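Local atomic coordinates of butyryl-CoA dehydrogenase (Marinomonas mediterranea, PDB entry 6CXT), a protein that binds flavin-adenine dinucleotide and belongs to the acyl-CoA dehydrogenase family, whose chain combines helical N- and C-terminal domains with a middle domain of beta structure. Residues B[83-88]-B[156-161]; B[196-201]-B[206-211]; B[36-41]-B[88-93]; B[42-47]-B[72-77]. All blocks are in the same frame, centred on the assembly; numbering follows the deposited sequence.

Interaction 1 (B[83-88]-B[156-161]). With FAD (flavin-adenine dinucleotide), chain D.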
# COMPACT_ATOMS: atom_id res chain seq x y z
N LEU B 83 10.31 -23.48 16.09
CA LEU B 83 10.28 -24.94 16.33
C LEU B 83 9.31 -25.64 15.37
O LEU B 83 9.64 -26.68 14.77
CB LEU B 83 9.96 -25.27 17.80
CG LEU B 83 9.84 -26.80 18.12
CD1 LEU B 83 11.16 -27.48 17.82
CD2 LEU B 83 9.54 -27.01 19.59
N LEU B 84 8.11 -25.07 15.20
CA LEU B 84 7.13 -25.61 14.26
C LEU B 84 7.68 -25.61 12.84
O LEU B 84 7.43 -26.56 12.09
CB LEU B 84 5.82 -24.80 14.31
CG LEU B 84 5.09 -25.00 15.65
CD1 LEU B 84 3.87 -24.06 15.64
CD2 LEU B 84 4.68 -26.48 15.90
N PHE B 85 8.38 -24.54 12.50
CA PHE B 85 8.99 -24.36 11.18
C PHE B 85 10.04 -25.48 10.95
O PHE B 85 10.01 -26.12 9.92
CB PHE B 85 9.65 -23.01 11.14
CG PHE B 85 10.55 -22.79 9.95
CD1 PHE B 85 10.04 -22.76 8.66
CD2 PHE B 85 11.91 -22.55 10.14
CE1 PHE B 85 10.90 -22.58 7.54
CE2 PHE B 85 12.78 -22.37 9.05
CZ PHE B 85 12.27 -22.35 7.74
N ALA B 86 10.95 -25.67 11.91
CA ALA B 86 11.93 -26.81 11.84
C ALA B 86 11.21 -28.14 11.56
O ALA B 86 11.67 -28.96 10.74
CB ALA B 86 12.77 -26.88 13.13
N GLY B 87 10.12 -28.36 12.28
CA GLY B 87 9.37 -29.61 12.21
C GLY B 87 8.73 -29.75 10.85
O GLY B 87 8.67 -30.85 10.29
N ALA B 88 8.22 -28.64 10.29
CA ALA B 88 7.53 -28.70 9.02
C ALA B 88 8.51 -28.84 7.86
O ALA B 88 8.20 -29.48 6.86
CB ALA B 88 6.60 -27.46 8.85
N TYR B 156 22.27 -22.68 3.28
CA TYR B 156 21.24 -22.26 4.28
C TYR B 156 20.39 -23.46 4.55
O TYR B 156 19.28 -23.60 4.04
CB TYR B 156 20.33 -21.16 3.69
CG TYR B 156 21.09 -19.93 3.33
CD1 TYR B 156 21.71 -19.16 4.34
CD2 TYR B 156 21.22 -19.54 2.00
CE1 TYR B 156 22.45 -18.05 4.02
CE2 TYR B 156 21.97 -18.40 1.66
CZ TYR B 156 22.55 -17.66 2.68
OH TYR B 156 23.30 -16.55 2.45
N VAL B 157 20.91 -24.39 5.35
CA VAL B 157 20.18 -25.61 5.60
C VAL B 157 19.45 -25.51 6.94
O VAL B 157 20.11 -25.53 8.00
CB VAL B 157 21.17 -26.81 5.56
CG1 VAL B 157 20.43 -28.11 5.73
CG2 VAL B 157 21.89 -26.79 4.16
N THR B 158 18.10 -25.48 6.90
CA THR B 158 17.32 -25.51 8.10
C THR B 158 17.47 -26.91 8.73
O THR B 158 17.39 -27.93 8.01
CB THR B 158 15.85 -25.17 7.78
OG1 THR B 158 15.76 -23.77 7.46
CG2 THR B 158 14.94 -25.45 8.98
N ASN B 159 17.70 -26.96 10.05
CA ASN B 159 18.00 -28.20 10.74
C ASN B 159 19.40 -28.75 10.41
O ASN B 159 19.67 -29.91 10.75
CB ASN B 159 16.96 -29.31 10.45
CG ASN B 159 15.54 -28.90 10.82
OD1 ASN B 159 15.35 -27.99 11.64
ND2 ASN B 159 14.56 -29.55 10.24
N GLY B 160 20.25 -27.96 9.76
CA GLY B 160 21.60 -28.42 9.36
C GLY B 160 22.36 -29.09 10.51
O GLY B 160 22.89 -30.25 10.35
N SER B 161 22.42 -28.41 11.67
CA SER B 161 23.20 -28.94 12.80
C SER B 161 22.62 -30.19 13.45
O SER B 161 23.37 -31.04 13.94
CB SER B 161 23.46 -27.86 13.87
OG SER B 161 22.19 -27.37 14.29
PA FAD D . 18.60 -14.38 -4.15
O1A FAD D . 18.02 -15.55 -4.94
O2A FAD D . 20.02 -13.88 -4.27
O5B FAD D . 17.55 -13.14 -4.29
C5B FAD D . 17.87 -11.81 -3.84
C4B FAD D . 16.72 -10.92 -4.35
O4B FAD D . 16.62 -11.03 -5.80
C3B FAD D . 15.38 -11.38 -3.78
O3B FAD D . 14.62 -10.18 -3.64
C2B FAD D . 14.77 -12.20 -4.94
O2B FAD D . 13.33 -12.32 -4.89
C1B FAD D . 15.32 -11.43 -6.19
N9A FAD D . 15.28 -12.33 -7.36
C8A FAD D . 16.08 -13.40 -7.60
N7A FAD D . 15.65 -14.05 -8.74
C5A FAD D . 14.56 -13.39 -9.22
C6A FAD D . 13.62 -13.51 -10.36
N6A FAD D . 13.72 -14.53 -11.29
N1A FAD D . 12.62 -12.58 -10.45
C2A FAD D . 12.45 -11.56 -9.54
N3A FAD D . 13.29 -11.40 -8.50
C4A FAD D . 14.32 -12.26 -8.28
N1 FAD D . 17.41 -23.32 1.56
C2 FAD D . 17.50 -24.70 1.58
O2 FAD D . 18.01 -25.23 0.56
N3 FAD D . 17.10 -25.47 2.63
C4 FAD D . 16.63 -24.91 3.76
O4 FAD D . 16.28 -25.63 4.70
C4X FAD D . 16.50 -23.41 3.82
N5 FAD D . 16.06 -22.76 4.92
C5X FAD D . 16.01 -21.40 5.00
C6 FAD D . 15.54 -20.81 6.21
C7 FAD D . 15.50 -19.40 6.32
C7M FAD D . 15.04 -18.79 7.61
C8 FAD D . 15.93 -18.56 5.19
C8M FAD D . 15.88 -17.07 5.30
C9 FAD D . 16.37 -19.13 3.98
C9A FAD D . 16.41 -20.54 3.86
N10 FAD D . 16.88 -21.19 2.67
C10 FAD D . 16.93 -22.62 2.64
C1' FAD D . 17.33 -20.42 1.52
C2' FAD D . 16.10 -19.82 0.80
O2' FAD D . 15.29 -20.79 0.11
C3' FAD D . 16.58 -18.68 -0.09
O3' FAD D . 17.07 -17.65 0.80
C4' FAD D . 15.61 -18.14 -1.16
O4' FAD D . 15.38 -19.15 -2.19
C5' FAD D . 16.18 -16.88 -1.83
O5' FAD D . 17.52 -17.18 -2.26
P FAD D . 18.68 -16.18 -1.90
O1P FAD D . 19.99 -16.67 -2.52
O2P FAD D . 18.76 -15.88 -0.42
O3P FAD D . 18.35 -14.77 -2.60

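Interaction 2 (B[196-201]-B[206-211]). With FAD (flavin-adenine dinucleotide), chain D; EDO (1,2-ethanediol), chain E.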
# COMPACT_ATOMS: atom_id res chain seq x y z
N GLY B 196 28.66 -25.97 9.71
CA GLY B 196 29.06 -24.78 10.47
C GLY B 196 28.12 -24.57 11.66
O GLY B 196 27.04 -25.18 11.73
N ASN B 197 28.51 -23.69 12.59
CA ASN B 197 27.65 -23.42 13.74
C ASN B 197 26.33 -22.75 13.24
O ASN B 197 26.33 -22.12 12.18
CB ASN B 197 28.37 -22.47 14.73
CG ASN B 197 29.44 -23.19 15.55
OD1 ASN B 197 29.53 -24.39 15.54
ND2 ASN B 197 30.21 -22.44 16.31
N ASP B 198 25.28 -22.88 14.02
CA ASP B 198 24.01 -22.27 13.71
C ASP B 198 24.20 -20.76 13.47
O ASP B 198 24.83 -20.13 14.21
CB ASP B 198 23.06 -22.44 14.89
CG ASP B 198 22.65 -23.88 15.15
OD1 ASP B 198 23.00 -24.76 14.39
OD2 ASP B 198 21.97 -24.11 16.12
N TYR B 199 23.65 -20.22 12.39
CA TYR B 199 23.73 -18.80 12.15
C TYR B 199 22.91 -18.04 13.16
O TYR B 199 21.80 -18.46 13.50
CB TYR B 199 23.11 -18.44 10.82
CG TYR B 199 23.94 -18.83 9.65
CD1 TYR B 199 25.23 -18.27 9.46
CD2 TYR B 199 23.44 -19.71 8.69
CE1 TYR B 199 26.00 -18.61 8.34
CE2 TYR B 199 24.19 -20.05 7.57
CZ TYR B 199 25.47 -19.49 7.42
OH TYR B 199 26.22 -19.82 6.32
N HIS B 200 23.44 -16.88 13.51
CA HIS B 200 22.63 -15.86 14.21
C HIS B 200 21.84 -15.15 13.15
O HIS B 200 22.42 -14.65 12.15
CB HIS B 200 23.53 -14.88 14.91
CG HIS B 200 24.28 -15.51 16.04
ND1 HIS B 200 23.67 -15.89 17.21
CD2 HIS B 200 25.58 -15.85 16.16
CE1 HIS B 200 24.56 -16.44 18.02
NE2 HIS B 200 25.73 -16.43 17.40
N LYS B 201 20.52 -15.10 13.37
CA LYS B 201 19.64 -14.54 12.34
C LYS B 201 18.44 -13.84 12.99
O LYS B 201 18.26 -13.85 14.24
CB LYS B 201 19.18 -15.66 11.36
CG LYS B 201 18.37 -16.77 12.03
CD LYS B 201 18.20 -17.98 11.11
CE LYS B 201 17.10 -18.90 11.58
NZ LYS B 201 17.48 -19.54 12.85
N SER B 206 14.68 -21.21 17.16
CA SER B 206 14.65 -22.65 17.42
C SER B 206 14.90 -23.51 16.18
O SER B 206 15.07 -24.72 16.33
CB SER B 206 13.39 -23.12 18.12
OG SER B 206 13.29 -22.45 19.40
N ALA B 207 14.88 -22.90 14.99
CA ALA B 207 15.11 -23.67 13.75
C ALA B 207 16.56 -23.40 13.38
O ALA B 207 16.88 -22.32 12.89
CB ALA B 207 14.16 -23.24 12.62
N PRO B 208 17.47 -24.38 13.57
CA PRO B 208 18.86 -24.12 13.22
C PRO B 208 19.00 -23.82 11.73
O PRO B 208 18.25 -24.40 10.93
CB PRO B 208 19.56 -25.49 13.48
CG PRO B 208 18.67 -26.17 14.40
CD PRO B 208 17.26 -25.75 14.05
N LEU B 209 19.92 -22.94 11.38
CA LEU B 209 20.23 -22.67 9.97
C LEU B 209 21.75 -22.79 9.82
O LEU B 209 22.51 -22.15 10.52
CB LEU B 209 19.75 -21.24 9.55
CG LEU B 209 19.80 -20.98 8.06
CD1 LEU B 209 18.88 -21.90 7.25
CD2 LEU B 209 19.41 -19.52 7.77
N ASN B 210 22.20 -23.59 8.85
CA ASN B 210 23.63 -23.86 8.80
C ASN B 210 24.17 -24.02 7.38
O ASN B 210 23.48 -24.50 6.49
CB ASN B 210 23.92 -25.25 9.49
CG ASN B 210 23.30 -25.37 10.84
OD1 ASN B 210 22.15 -25.76 10.95
ND2 ASN B 210 24.09 -25.07 11.89
N GLN B 211 25.45 -23.72 7.24
CA GLN B 211 26.21 -24.14 6.05
C GLN B 211 26.57 -25.65 6.24
O GLN B 211 26.95 -26.06 7.35
CB GLN B 211 27.47 -23.29 5.98
CG GLN B 211 28.19 -23.42 4.66
CD GLN B 211 29.04 -22.21 4.42
OE1 GLN B 211 29.96 -21.93 5.20
NE2 GLN B 211 28.71 -21.46 3.38
PA FAD D . 18.60 -14.38 -4.15
O1A FAD D . 18.02 -15.55 -4.94
O2A FAD D . 20.02 -13.88 -4.27
O5B FAD D . 17.55 -13.14 -4.29
C5B FAD D . 17.87 -11.81 -3.84
C4B FAD D . 16.72 -10.92 -4.35
O4B FAD D . 16.62 -11.03 -5.80
C3B FAD D . 15.38 -11.38 -3.78
O3B FAD D . 14.62 -10.18 -3.64
C2B FAD D . 14.77 -12.20 -4.94
O2B FAD D . 13.33 -12.32 -4.89
C1B FAD D . 15.32 -11.43 -6.19
N9A FAD D . 15.28 -12.33 -7.36
C8A FAD D . 16.08 -13.40 -7.60
N7A FAD D . 15.65 -14.05 -8.74
C5A FAD D . 14.56 -13.39 -9.22
C6A FAD D . 13.62 -13.51 -10.36
N6A FAD D . 13.72 -14.53 -11.29
N1A FAD D . 12.62 -12.58 -10.45
C2A FAD D . 12.45 -11.56 -9.54
N3A FAD D . 13.29 -11.40 -8.50
C4A FAD D . 14.32 -12.26 -8.28
N1 FAD D . 17.41 -23.32 1.56
C2 FAD D . 17.50 -24.70 1.58
O2 FAD D . 18.01 -25.23 0.56
N3 FAD D . 17.10 -25.47 2.63
C4 FAD D . 16.63 -24.91 3.76
O4 FAD D . 16.28 -25.63 4.70
C4X FAD D . 16.50 -23.41 3.82
N5 FAD D . 16.06 -22.76 4.92
C5X FAD D . 16.01 -21.40 5.00
C6 FAD D . 15.54 -20.81 6.21
C7 FAD D . 15.50 -19.40 6.32
C7M FAD D . 15.04 -18.79 7.61
C8 FAD D . 15.93 -18.56 5.19
C8M FAD D . 15.88 -17.07 5.30
C9 FAD D . 16.37 -19.13 3.98
C9A FAD D . 16.41 -20.54 3.86
N10 FAD D . 16.88 -21.19 2.67
C10 FAD D . 16.93 -22.62 2.64
C1' FAD D . 17.33 -20.42 1.52
C2' FAD D . 16.10 -19.82 0.80
O2' FAD D . 15.29 -20.79 0.11
C3' FAD D . 16.58 -18.68 -0.09
O3' FAD D . 17.07 -17.65 0.80
C4' FAD D . 15.61 -18.14 -1.16
O4' FAD D . 15.38 -19.15 -2.19
C5' FAD D . 16.18 -16.88 -1.83
O5' FAD D . 17.52 -17.18 -2.26
P FAD D . 18.68 -16.18 -1.90
O1P FAD D . 19.99 -16.67 -2.52
O2P FAD D . 18.76 -15.88 -0.42
O3P FAD D . 18.35 -14.77 -2.60
C1 EDO E . 11.89 -18.80 17.98
O1 EDO E . 12.05 -20.12 17.43
C2 EDO E . 10.42 -18.31 18.06
O2 EDO E . 9.94 -18.32 16.70
O HOH W 1 26.80 -22.41 9.54
O HOH W 2 20.31 -20.67 13.22

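Interaction 3 (B[36-41]-B[88-93])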
# COMPACT_ATOMS: atom_id res chain seq x y z
N ASP B 36 13.59 -31.33 23.88
CA ASP B 36 12.47 -31.91 24.59
C ASP B 36 11.13 -31.54 23.94
O ASP B 36 10.22 -32.38 23.85
CB ASP B 36 12.46 -31.50 26.06
CG ASP B 36 13.55 -32.19 26.86
OD1 ASP B 36 13.94 -33.32 26.50
OD2 ASP B 36 14.04 -31.59 27.84
N ASN B 37 10.99 -30.27 23.54
CA ASN B 37 9.77 -29.84 22.84
C ASN B 37 9.62 -30.49 21.47
O ASN B 37 8.53 -30.84 21.10
CB ASN B 37 9.69 -28.30 22.76
CG ASN B 37 9.38 -27.68 24.12
OD1 ASN B 37 8.93 -28.37 25.05
ND2 ASN B 37 9.65 -26.40 24.26
N TRP B 38 10.71 -30.61 20.72
CA TRP B 38 10.71 -31.41 19.47
C TRP B 38 10.12 -32.82 19.74
O TRP B 38 9.16 -33.25 19.07
CB TRP B 38 12.14 -31.47 18.91
CG TRP B 38 12.24 -32.37 17.72
CD1 TRP B 38 12.46 -33.72 17.75
CD2 TRP B 38 12.12 -31.99 16.34
NE1 TRP B 38 12.47 -34.22 16.46
CE2 TRP B 38 12.27 -33.18 15.57
CE3 TRP B 38 11.95 -30.74 15.68
CZ2 TRP B 38 12.24 -33.18 14.15
CZ3 TRP B 38 11.91 -30.72 14.29
CH2 TRP B 38 12.05 -31.97 13.52
N ASN B 39 10.64 -33.52 20.76
CA ASN B 39 10.15 -34.87 21.07
C ASN B 39 8.67 -34.86 21.51
O ASN B 39 7.91 -35.75 21.13
CB ASN B 39 11.05 -35.58 22.13
CG ASN B 39 12.47 -35.83 21.61
OD1 ASN B 39 12.69 -35.91 20.40
ND2 ASN B 39 13.43 -35.93 22.52
N ALA B 40 8.27 -33.82 22.24
CA ALA B 40 6.86 -33.68 22.61
C ALA B 40 5.94 -33.53 21.39
O ALA B 40 4.87 -34.17 21.31
CB ALA B 40 6.64 -32.57 23.62
N LEU B 41 6.38 -32.72 20.42
CA LEU B 41 5.66 -32.63 19.14
C LEU B 41 5.64 -33.99 18.41
O LEU B 41 4.64 -34.35 17.83
CB LEU B 41 6.34 -31.59 18.21
CG LEU B 41 5.96 -30.14 18.57
CD1 LEU B 41 6.98 -29.16 17.99
CD2 LEU B 41 4.53 -29.81 18.09
N ALA B 88 8.22 -28.64 10.29
CA ALA B 88 7.53 -28.70 9.02
C ALA B 88 8.51 -28.84 7.86
O ALA B 88 8.20 -29.48 6.86
CB ALA B 88 6.60 -27.46 8.85
N ALA B 89 9.71 -28.31 8.03
CA ALA B 89 10.74 -28.39 7.02
C ALA B 89 11.11 -29.90 6.91
O ALA B 89 11.15 -30.47 5.84
CB ALA B 89 11.97 -27.62 7.46
N HIS B 90 11.33 -30.51 8.06
CA HIS B 90 11.63 -31.94 8.15
C HIS B 90 10.52 -32.79 7.51
O HIS B 90 10.80 -33.71 6.69
CB HIS B 90 11.78 -32.23 9.65
CG HIS B 90 11.54 -33.64 10.04
ND1 HIS B 90 12.58 -34.51 10.35
CD2 HIS B 90 10.40 -34.33 10.28
CE1 HIS B 90 12.08 -35.66 10.75
NE2 HIS B 90 10.77 -35.59 10.73
N THR B 91 9.27 -32.51 7.86
CA THR B 91 8.15 -33.31 7.35
C THR B 91 7.87 -33.09 5.87
O THR B 91 7.74 -34.06 5.12
CB THR B 91 6.87 -33.06 8.14
OG1 THR B 91 7.10 -33.45 9.49
CG2 THR B 91 5.66 -33.87 7.58
N PHE B 92 7.78 -31.82 5.42
CA PHE B 92 7.25 -31.57 4.09
C PHE B 92 8.31 -31.53 3.04
O PHE B 92 8.06 -31.90 1.89
CB PHE B 92 6.30 -30.34 4.10
CG PHE B 92 5.10 -30.61 4.96
CD1 PHE B 92 4.08 -31.46 4.50
CD2 PHE B 92 5.02 -30.11 6.24
CE1 PHE B 92 3.01 -31.79 5.29
CE2 PHE B 92 3.93 -30.44 7.04
CZ PHE B 92 2.91 -31.27 6.57
N ALA B 93 9.50 -31.03 3.39
CA ALA B 93 10.56 -31.01 2.41
C ALA B 93 11.39 -32.32 2.38
O ALA B 93 12.18 -32.53 1.44
CB ALA B 93 11.48 -29.78 2.54

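Interaction 4 (B[42-47]-B[72-77])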
# COMPACT_ATOMS: atom_id res chain seq x y z
N GLY B 42 6.76 -34.73 18.47
CA GLY B 42 6.83 -36.11 17.98
C GLY B 42 5.77 -37.00 18.60
O GLY B 42 5.01 -37.65 17.88
N ASP B 43 5.72 -37.02 19.93
CA ASP B 43 4.65 -37.76 20.63
C ASP B 43 3.23 -37.30 20.31
O ASP B 43 2.33 -38.11 20.22
CB ASP B 43 4.85 -37.67 22.14
CG ASP B 43 6.18 -38.24 22.58
OD1 ASP B 43 6.82 -38.95 21.80
OD2 ASP B 43 6.61 -37.94 23.70
N PHE B 44 3.01 -36.00 20.14
CA PHE B 44 1.71 -35.50 19.71
C PHE B 44 1.31 -36.06 18.34
O PHE B 44 0.14 -36.25 18.07
CB PHE B 44 1.69 -33.95 19.75
CG PHE B 44 0.48 -33.31 19.11
CD1 PHE B 44 -0.69 -33.09 19.85
CD2 PHE B 44 0.51 -32.93 17.77
CE1 PHE B 44 -1.81 -32.49 19.26
CE2 PHE B 44 -0.62 -32.35 17.17
CZ PHE B 44 -1.78 -32.11 17.93
N GLY B 45 2.28 -36.30 17.47
CA GLY B 45 2.03 -36.83 16.13
C GLY B 45 2.32 -35.86 15.00
O GLY B 45 2.01 -36.16 13.86
N TYR B 46 2.93 -34.69 15.31
CA TYR B 46 3.25 -33.61 14.29
C TYR B 46 4.03 -34.11 13.09
O TYR B 46 3.79 -33.68 11.96
CB TYR B 46 4.07 -32.50 14.99
CG TYR B 46 4.38 -31.24 14.19
CD1 TYR B 46 3.39 -30.61 13.43
CD2 TYR B 46 5.64 -30.62 14.25
CE1 TYR B 46 3.65 -29.44 12.75
CE2 TYR B 46 5.93 -29.42 13.56
CZ TYR B 46 4.93 -28.85 12.80
OH TYR B 46 5.13 -27.68 12.10
N PHE B 47 5.01 -34.99 13.32
CA PHE B 47 5.85 -35.39 12.20
C PHE B 47 5.25 -36.55 11.43
O PHE B 47 5.71 -36.89 10.35
CB PHE B 47 7.26 -35.79 12.66
CG PHE B 47 7.88 -34.80 13.58
CD1 PHE B 47 8.11 -33.49 13.17
CD2 PHE B 47 8.22 -35.17 14.87
CE1 PHE B 47 8.67 -32.59 14.03
CE2 PHE B 47 8.80 -34.27 15.73
CZ PHE B 47 9.00 -32.97 15.31
N GLU B 72 -2.22 -25.57 11.60
CA GLU B 72 -2.73 -24.22 11.90
C GLU B 72 -2.99 -24.10 13.38
O GLU B 72 -2.61 -23.10 14.00
CB GLU B 72 -4.02 -23.97 11.15
CG GLU B 72 -4.62 -22.60 11.42
CD GLU B 72 -6.01 -22.44 10.80
OE1 GLU B 72 -6.43 -23.29 9.97
OE2 GLU B 72 -6.72 -21.47 11.18
N GLY B 73 -3.67 -25.12 13.95
CA GLY B 73 -3.95 -25.12 15.39
C GLY B 73 -2.67 -25.02 16.21
O GLY B 73 -2.58 -24.25 17.19
N LEU B 74 -1.67 -25.78 15.80
CA LEU B 74 -0.37 -25.71 16.53
C LEU B 74 0.27 -24.33 16.37
O LEU B 74 0.83 -23.81 17.32
CB LEU B 74 0.62 -26.79 16.05
CG LEU B 74 0.20 -28.25 16.38
CD1 LEU B 74 1.07 -29.28 15.67
CD2 LEU B 74 0.26 -28.44 17.91
N GLY B 75 0.18 -23.76 15.16
CA GLY B 75 0.77 -22.41 14.90
C GLY B 75 0.08 -21.39 15.78
O GLY B 75 0.72 -20.41 16.18
N GLN B 76 -1.21 -21.62 16.07
CA GLN B 76 -1.95 -20.71 16.98
C GLN B 76 -1.55 -20.88 18.46
O GLN B 76 -1.34 -19.87 19.19
CB GLN B 76 -3.50 -20.85 16.77
CG GLN B 76 -4.29 -19.79 17.53
CD GLN B 76 -5.79 -19.94 17.29
OE1 GLN B 76 -6.22 -20.32 16.22
NE2 GLN B 76 -6.57 -19.58 18.27
N SER B 77 -1.37 -22.11 18.92
CA SER B 77 -1.21 -22.29 20.36
C SER B 77 0.25 -22.37 20.79
O SER B 77 0.53 -22.14 21.94
CB SER B 77 -1.95 -23.54 20.80
OG SER B 77 -1.39 -24.67 20.18

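Interaction 1 (B[83-88]-B[156-161])
Asn159, a turn residue with positive phi, sends its side-chain amide across to a carbonyl of a helix: ND2 donates to Ala86 O over 3.0 Å in an almost straight bond, 175° at the hydrogen. The acceptor lies in the plane of the amide group. A further bond from ND2 to Ala121 O, at the start of strand 121-124, helps to hold that plane. On the other arm of the amide, OD1 rests 3.2 Å from Ala86 CB and is buried without a polar partner, and the small methyl of alanine lets it come so near. Asparagine also suits the backbone here, because it tolerates the left-handed conformation needed at the third position of the type II turn from Val157 to Gly160.

One residue earlier, Thr158 faces the cofactor. Its OG1 donates to FAD N5 over 2.7 Å, while its backbone N donates to FAD O4 over 2.9 Å. With OG1 beside the backbone N (chi1 -72°), CG2 is turned toward the helix and meets Phe85 CE2 at 3.8 Å. Phe85 extends from the helix so that FAD C6 lies at the edge of its ring, 3.9 Å from CZ. Phe85 also touches the bound FK4. Helix 81-101 and the end of strand 147-158 thus build one wall of the flavin site, at the junction of N-terminal and middle domains in this acyl-CoA dehydrogenase fold.

Interaction 2 (B[196-201]-B[206-211])
Gly196 and Gln211 open the pairing, with Gly196 N donating to Gln211 O over 2.9 Å, and Tyr199 N continues it by donating to Leu209 O, also over 2.9 Å. The two segments run in broadly opposite senses, 131° apart end to end. Water enters where they diverge: one molecule bridges Asn197 O and Gln211 N, and another joins Tyr199 O, Leu209 N and Lys201 NZ. Beyond strand 193-195, this continues irregularly that strand's pairing with strand 209-220 in the antiparallel middle-domain sheet.

Asn210 ND2 holds two acceptors, Asp198 OD1 at 2.7 Å through the anti lone pair of the carboxylate, and Gly196 O at 3.0 Å. A primary amide suits the place because each of its two hydrogens can serve one oxygen. Asp198 OD1 also receives Ser161 OG. The aliphatic part of Lys201 crosses Leu209 at about a right angle, CD 3.9 Å from CD2, before a bend at its last torsion (chi4 -68°) brings NZ 2.8 Å from Ala207 O. Leu209, its CG 3.9 Å from Tyr199 CD2, turns its other methyl to the flavin, with CD1 3.7 Å from FAD C6. Leu344 of the second subunit packs on both Tyr199 and Leu209.

Interaction 3 (B[36-41]-B[88-93])
Trp38 meets His90 in a T-shaped stack. The edge of the six-membered indole ring points at the face of the imidazole, with the planes at 89° and the centroids of those two rings 5.3 Å apart. Trp38 CZ2 stands over the centre of the imidazole, 4.0 Å above its plane. The neighbouring carbon, Trp38 CH2, comes within 3.9 Å of His90 CB, which lies near the indole plane. Both side chains leave their helices with CG anti to the backbone N (chi1 175° for Trp38), and the length of the indole carries its six-membered ring across to the imidazole.

Polar bonds fix how each ring is turned. His90 ND1 pairs with the backbone N of Ala121 and NE2 with Leu114 O. Since Ala121 N can only donate, the pattern is consistent with a neutral imidazole protonated on NE2. Trp38 NE1 bonds to Gly117 O, so both rings are tied to the chain running from the end of helix 104-114 to strand 121-124. Phe47 stacks on Trp38 and makes an edge-to-face pair with His90. The result is a buried three-ring aromatic cluster that joins helices 35-44 and 81-101 in the helical N-terminal domain of the acyl-CoA dehydrogenase fold.

Interaction 4 (B[42-47]-B[72-77])
Leu74 meets both Phe44 and Tyr46 with its forked end. CD1 serves both neighbours: it is 3.5 Å from Tyr46 CD1 and 3.8 Å from Phe44 CE2, while CD2 lies over one face of the Phe44 ring. Leucine suits the spot because its fork lets one methyl touch both rings while the second lies over Phe44. Its CG stands beside the backbone N (chi1 -67°), which carries the fork away from helix 64-77 toward the two aromatics. Both aromatics instead have CG anti to the backbone N (chi1 170° for Phe44, -174° for Tyr46), and this extends both rings toward Leu74.

Between the two aromatics the chain changes direction. Gly45 is the C-prime residue of a Schellman motif, with a positive phi that glycine accommodates readily. Tyr46 N returns to Leu41 O, and a weak bond runs from Gly45 N to Gly42 O. This turn sets Phe44 and Tyr46 around one leucine.

Tyr46 reaches on with its hydroxyl to Leu84 O of helix 81-101 and packs on Ile249 of helix 248-267. From helix 7-19, Ala16 and Phe19 touch both Phe44 and Leu74, so the end of helix 35-44 and helix 64-77 pack together among three further helices.

How the interactions relate
Helix 81-101 connects interactions 1, 3 and 4. Interactions 1 and 3 share Ala88, and their centres are 8 Å apart; Gly87 CA of one lies 3.5 Å from Trp38 CZ3 of the other. Interaction 4 touches the same helix through Leu74 O, 3.5 Å from Leu84 CD1, and meets interaction 3 where Phe47 CZ packs 3.3 Å from Trp38 CE2. On the other side of interaction 1, interaction 2 is centred 9 Å away and adjoins it through strands 147-158 and 209-220. Interactions 1 and 2 both touch FAD. Interaction 3 is a step back, with the His90 side chain about 9 Å from FAD, and in interaction 4 the Tyr46 side chain is about 14 Å from it.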